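Flocculation protein FLO11 (Saccharomyces cerevisiae, PDB 4UYT) mediates homotypic cell-cell adhesion between yeast cells during flocculation, and also supports adhesion to substrates, invasive growth and biofilm formation. Local coordinates at residues 94-105 / 117-125. Sequence-based numbering, arbitrary orientation.
Sequences PTDFTATFEVYA and PNFQIQFEY
F101 drives its ring edge into the face of F119 inside a beta-sandwich, the fibronectin type III-like fold of the Flo11 adhesin domain. Strand 96-104 is an outermost strand of one antiparallel sheet, strand 120-125 belongs to the facing one, and the contact between them is made mainly by apolar side chains. The two rings form a T-shaped stack, planes at 89°, centroids 5.4 Å apart; CZ of F101 stands 3.9 Å above the F119 plane, displaced toward its rim. CB of each already points at the opposite segment, and CG, set between the backbone N and the carbonyl carbon (chi1 58° and 56°), turns the rings so that edge meets face. I69 of strand 64-70 packs against both. Phenylalanine suits such places because a ring from each sheet reaches the interior.

Farther along, F97 and F123 reach toward each other from opposite directions, CE2 of F97 lying 4.1 Å from CZ of F123, while I121 brings its CD1 to the F97 rim. F123 also stacks on F144. Where the loop leading into strand 120-125 nears the end of strand 96-104, CG of P117 lies 3.7 Å from CB of V103 and 3.2 Å from O of Y104, compact apolar groups packing closely. At the other end P94 lies at the edge of the Y125 ring, CB of P94 3.4 Å from OH of Y125. Tyrosine fits here because its hydroxyl can bond to that of Y32 while its ring stays buried. The buried carbonyl of P94 has no hydrogen-bond partner; its O lies in the plane of the F123 ring, 3.6 Å from CE2 of F123.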
loop_
_atom_site.group_PDB
_atom_site.type_symbol
_atom_site.label_atom_id
_atom_site.label_comp_id
_atom_site.label_asym_id
_atom_site.label_seq_id
_atom_site.Cartn_x
_atom_site.Cartn_y
_atom_site.Cartn_z
ATOM N N PRO A 94 -7.456 3.652 -10.426
ATOM C CA PRO A 94 -6.165 3.096 -10.004
ATOM C C PRO A 94 -5.205 4.184 -9.527
ATOM O O PRO A 94 -4.141 3.855 -9.028
ATOM C CB PRO A 94 -5.651 2.409 -11.274
ATOM C CG PRO A 94 -6.260 3.208 -12.377
ATOM C CD PRO A 94 -7.626 3.608 -11.887
ATOM N N THR A 95 -5.573 5.454 -9.710
ATOM C CA THR A 95 -4.783 6.577 -9.244
ATOM C C THR A 95 -5.448 7.329 -8.083
ATOM O O THR A 95 -4.939 8.363 -7.678
ATOM C CB THR A 95 -4.401 7.523 -10.405
ATOM O OG1 THR A 95 -5.560 7.982 -11.104
ATOM C CG2 THR A 95 -3.489 6.798 -11.358
ATOM N N ASP A 96 -6.519 6.780 -7.503
ATOM C CA ASP A 96 -7.073 7.321 -6.268
ATOM C C ASP A 96 -7.978 6.246 -5.689
ATOM O O ASP A 96 -9.156 6.149 -6.042
ATOM C CB ASP A 96 -7.836 8.638 -6.475
ATOM C CG ASP A 96 -8.126 9.351 -5.176
ATOM O OD1 ASP A 96 -8.151 8.676 -4.134
ATOM O OD2 ASP A 96 -8.309 10.574 -5.212
ATOM N N PHE A 97 -7.425 5.392 -4.841
ATOM C CA PHE A 97 -8.181 4.270 -4.303
ATOM C C PHE A 97 -7.839 4.028 -2.871
ATOM O O PHE A 97 -6.812 4.455 -2.368
ATOM C CB PHE A 97 -7.986 2.990 -5.134
ATOM C CG PHE A 97 -6.588 2.401 -5.123
ATOM C CD1 PHE A 97 -6.200 1.486 -4.158
ATOM C CD2 PHE A 97 -5.645 2.748 -6.115
ATOM C CE1 PHE A 97 -4.933 0.925 -4.183
ATOM C CE2 PHE A 97 -4.368 2.190 -6.135
ATOM C CZ PHE A 97 -4.030 1.273 -5.156
ATOM N N THR A 98 -8.745 3.314 -2.225
ATOM C CA THR A 98 -8.543 2.824 -0.895
ATOM C C THR A 98 -8.667 1.306 -0.877
ATOM O O THR A 98 -9.268 0.696 -1.746
ATOM C CB THR A 98 -9.539 3.433 0.117
ATOM O OG1 THR A 98 -10.875 3.041 -0.229
ATOM C CG2 THR A 98 -9.425 4.918 0.161
ATOM N N ALA A 99 -8.102 0.710 0.158
ATOM C CA ALA A 99 -8.246 -0.725 0.386
ATOM C C ALA A 99 -8.165 -0.965 1.870
ATOM O O ALA A 99 -7.406 -0.287 2.554
ATOM C CB ALA A 99 -7.162 -1.505 -0.341
ATOM N N THR A 100 -8.911 -1.955 2.335
ATOM C CA THR A 100 -8.904 -2.364 3.742
ATOM C C THR A 100 -8.604 -3.847 3.815
ATOM O O THR A 100 -9.200 -4.644 3.093
ATOM C CB THR A 100 -10.252 -2.018 4.408
ATOM O OG1 THR A 100 -10.481 -0.598 4.372
ATOM C CG2 THR A 100 -10.278 -2.455 5.840
ATOM N N PHE A 101 -7.672 -4.223 4.669
ATOM C CA PHE A 101 -7.239 -5.608 4.761
ATOM C C PHE A 101 -6.549 -5.782 6.090
ATOM O O PHE A 101 -6.293 -4.828 6.798
ATOM C CB PHE A 101 -6.348 -6.033 3.593
ATOM C CG PHE A 101 -5.095 -5.204 3.440
ATOM C CD1 PHE A 101 -5.115 -3.969 2.784
ATOM C CD2 PHE A 101 -3.886 -5.661 3.925
ATOM C CE1 PHE A 101 -3.980 -3.216 2.648
ATOM C CE2 PHE A 101 -2.735 -4.905 3.764
ATOM C CZ PHE A 101 -2.793 -3.683 3.133
ATOM N N GLU A 102 -6.285 -7.049 6.440
ATOM C CA GLU A 102 -5.678 -7.375 7.717
ATOM C C GLU A 102 -4.183 -7.713 7.562
ATOM O O GLU A 102 -3.746 -8.347 6.605
ATOM C CB GLU A 102 -6.426 -8.514 8.401
ATOM C CG GLU A 102 -7.791 -8.079 8.889
ATOM C CD GLU A 102 -8.586 -9.224 9.499
ATOM O OE1 GLU A 102 -8.530 -10.363 9.019
ATOM O OE2 GLU A 102 -9.306 -8.984 10.449
ATOM N N VAL A 103 -3.436 -7.297 8.584
ATOM C CA VAL A 103 -2.022 -7.585 8.678
ATOM C C VAL A 103 -1.729 -8.113 10.069
ATOM O O VAL A 103 -2.419 -7.782 11.030
ATOM C CB VAL A 103 -1.145 -6.350 8.391
ATOM C CG1 VAL A 103 -1.373 -5.854 6.975
ATOM C CG2 VAL A 103 -1.384 -5.242 9.410
ATOM N N TYR A 104 -0.646 -8.877 10.165
ATOM C CA TYR A 104 -0.072 -9.228 11.438
ATOM C C TYR A 104 1.133 -8.314 11.648
ATOM O O TYR A 104 2.098 -8.349 10.879
ATOM C CB TYR A 104 0.407 -10.687 11.453
ATOM C CG TYR A 104 -0.586 -11.728 11.019
ATOM C CD1 TYR A 104 -1.913 -11.720 11.437
ATOM C CD2 TYR A 104 -0.160 -12.787 10.204
ATOM C CE1 TYR A 104 -2.802 -12.707 11.060
ATOM C CE2 TYR A 104 -1.047 -13.770 9.816
ATOM C CZ TYR A 104 -2.359 -13.737 10.242
ATOM O OH TYR A 104 -3.194 -14.738 9.843
ATOM N N ALA A 105 1.048 -7.442 12.650
ATOM C CA ALA A 105 2.118 -6.438 12.910
ATOM C C ALA A 105 2.760 -6.791 14.211
ATOM O O ALA A 105 2.102 -6.730 15.257
ATOM C CB ALA A 105 1.538 -5.027 12.938
ATOM N N PRO A 117 3.828 -4.651 8.622
ATOM C CA PRO A 117 4.651 -5.511 7.758
ATOM C C PRO A 117 4.558 -4.981 6.342
ATOM O O PRO A 117 3.459 -4.620 5.898
ATOM C CB PRO A 117 3.982 -6.895 7.914
ATOM C CG PRO A 117 2.524 -6.577 8.203
ATOM C CD PRO A 117 2.552 -5.288 9.007
ATOM N N ASN A 118 5.670 -4.931 5.627
ATOM C CA ASN A 118 5.682 -4.316 4.321
ATOM C C ASN A 118 5.061 -5.239 3.279
ATOM O O ASN A 118 5.025 -6.453 3.398
ATOM C CB ASN A 118 7.100 -3.885 3.982
ATOM C CG ASN A 118 7.552 -2.741 4.852
ATOM O OD1 ASN A 118 8.655 -2.797 5.475
ATOM N ND2 ASN A 118 6.765 -1.729 4.950
ATOM N N PHE A 119 4.602 -4.613 2.221
ATOM C CA PHE A 119 3.911 -5.301 1.154
ATOM C C PHE A 119 4.204 -4.557 -0.143
ATOM O O PHE A 119 4.859 -3.516 -0.160
ATOM C CB PHE A 119 2.392 -5.417 1.453
ATOM C CG PHE A 119 1.716 -4.085 1.700
ATOM C CD1 PHE A 119 1.279 -3.309 0.659
ATOM C CD2 PHE A 119 1.517 -3.613 2.985
ATOM C CE1 PHE A 119 0.677 -2.073 0.886
ATOM C CE2 PHE A 119 0.907 -2.393 3.231
ATOM C CZ PHE A 119 0.486 -1.638 2.161
ATOM N N GLN A 120 3.683 -5.104 -1.234
ATOM C CA GLN A 120 3.788 -4.465 -2.530
ATOM C C GLN A 120 2.424 -4.375 -3.153
ATOM O O GLN A 120 1.511 -5.137 -2.826
ATOM C CB GLN A 120 4.755 -5.211 -3.452
ATOM C CG GLN A 120 6.121 -5.440 -2.833
ATOM C CD GLN A 120 6.120 -6.630 -1.906
ATOM O OE1 GLN A 120 5.635 -7.696 -2.271
ATOM N NE2 GLN A 120 6.639 -6.454 -0.685
ATOM N N ILE A 121 2.300 -3.427 -4.071
ATOM C CA ILE A 121 1.112 -3.289 -4.875
ATOM C C ILE A 121 1.527 -3.485 -6.330
ATOM O O ILE A 121 2.392 -2.750 -6.835
ATOM C CB ILE A 121 0.405 -1.941 -4.650
ATOM C CG1 ILE A 121 0.136 -1.708 -3.153
ATOM C CG2 ILE A 121 -0.885 -1.913 -5.459
ATOM C CD1 ILE A 121 -0.622 -0.436 -2.853
ATOM N N GLN A 122 0.923 -4.489 -6.967
ATOM C CA GLN A 122 1.271 -4.883 -8.318
ATOM C C GLN A 122 0.224 -4.299 -9.246
ATOM O O GLN A 122 -0.959 -4.654 -9.183
ATOM C CB GLN A 122 1.309 -6.405 -8.406
ATOM C CG GLN A 122 1.636 -6.982 -9.765
ATOM C CD GLN A 122 1.435 -8.487 -9.785
ATOM O OE1 GLN A 122 2.011 -9.209 -8.986
ATOM N NE2 GLN A 122 0.579 -8.952 -10.671
ATOM N N PHE A 123 0.701 -3.425 -10.138
ATOM C CA PHE A 123 -0.132 -2.787 -11.145
ATOM C C PHE A 123 0.164 -3.423 -12.505
ATOM O O PHE A 123 1.328 -3.598 -12.883
ATOM C CB PHE A 123 0.235 -1.313 -11.278
ATOM C CG PHE A 123 -0.161 -0.430 -10.112
ATOM C CD1 PHE A 123 0.561 -0.447 -8.928
ATOM C CD2 PHE A 123 -1.204 0.474 -10.232
ATOM C CE1 PHE A 123 0.206 0.385 -7.878
ATOM C CE2 PHE A 123 -1.533 1.341 -9.203
ATOM C CZ PHE A 123 -0.819 1.305 -8.031
ATOM N N GLU A 124 -0.889 -3.702 -13.254
ATOM C CA GLU A 124 -0.744 -4.070 -14.655
ATOM C C GLU A 124 -1.707 -3.208 -15.435
ATOM O O GLU A 124 -2.921 -3.410 -15.389
ATOM C CB GLU A 124 -1.061 -5.556 -14.898
ATOM C CG GLU A 124 -0.090 -6.533 -14.265
ATOM C CD GLU A 124 -0.441 -7.996 -14.530
ATOM O OE1 GLU A 124 -1.448 -8.297 -15.210
ATOM O OE2 GLU A 124 0.304 -8.864 -14.033
ATOM N N TYR A 125 -1.141 -2.281 -16.203
ATOM C CA TYR A 125 -1.887 -1.495 -17.157
ATOM C C TYR A 125 -1.629 -2.010 -18.570
ATOM O O TYR A 125 -0.588 -2.602 -18.866
ATOM C CB TYR A 125 -1.443 -0.039 -17.100
ATOM C CG TYR A 125 -1.746 0.712 -15.814
ATOM C CD1 TYR A 125 -2.977 1.334 -15.636
ATOM C CD2 TYR A 125 -0.769 0.915 -14.840
ATOM C CE1 TYR A 125 -3.264 2.086 -14.502
ATOM C CE2 TYR A 125 -1.038 1.681 -13.715
ATOM C CZ TYR A 125 -2.283 2.275 -13.543
ATOM O OH TYR A 125 -2.585 3.080 -12.461
#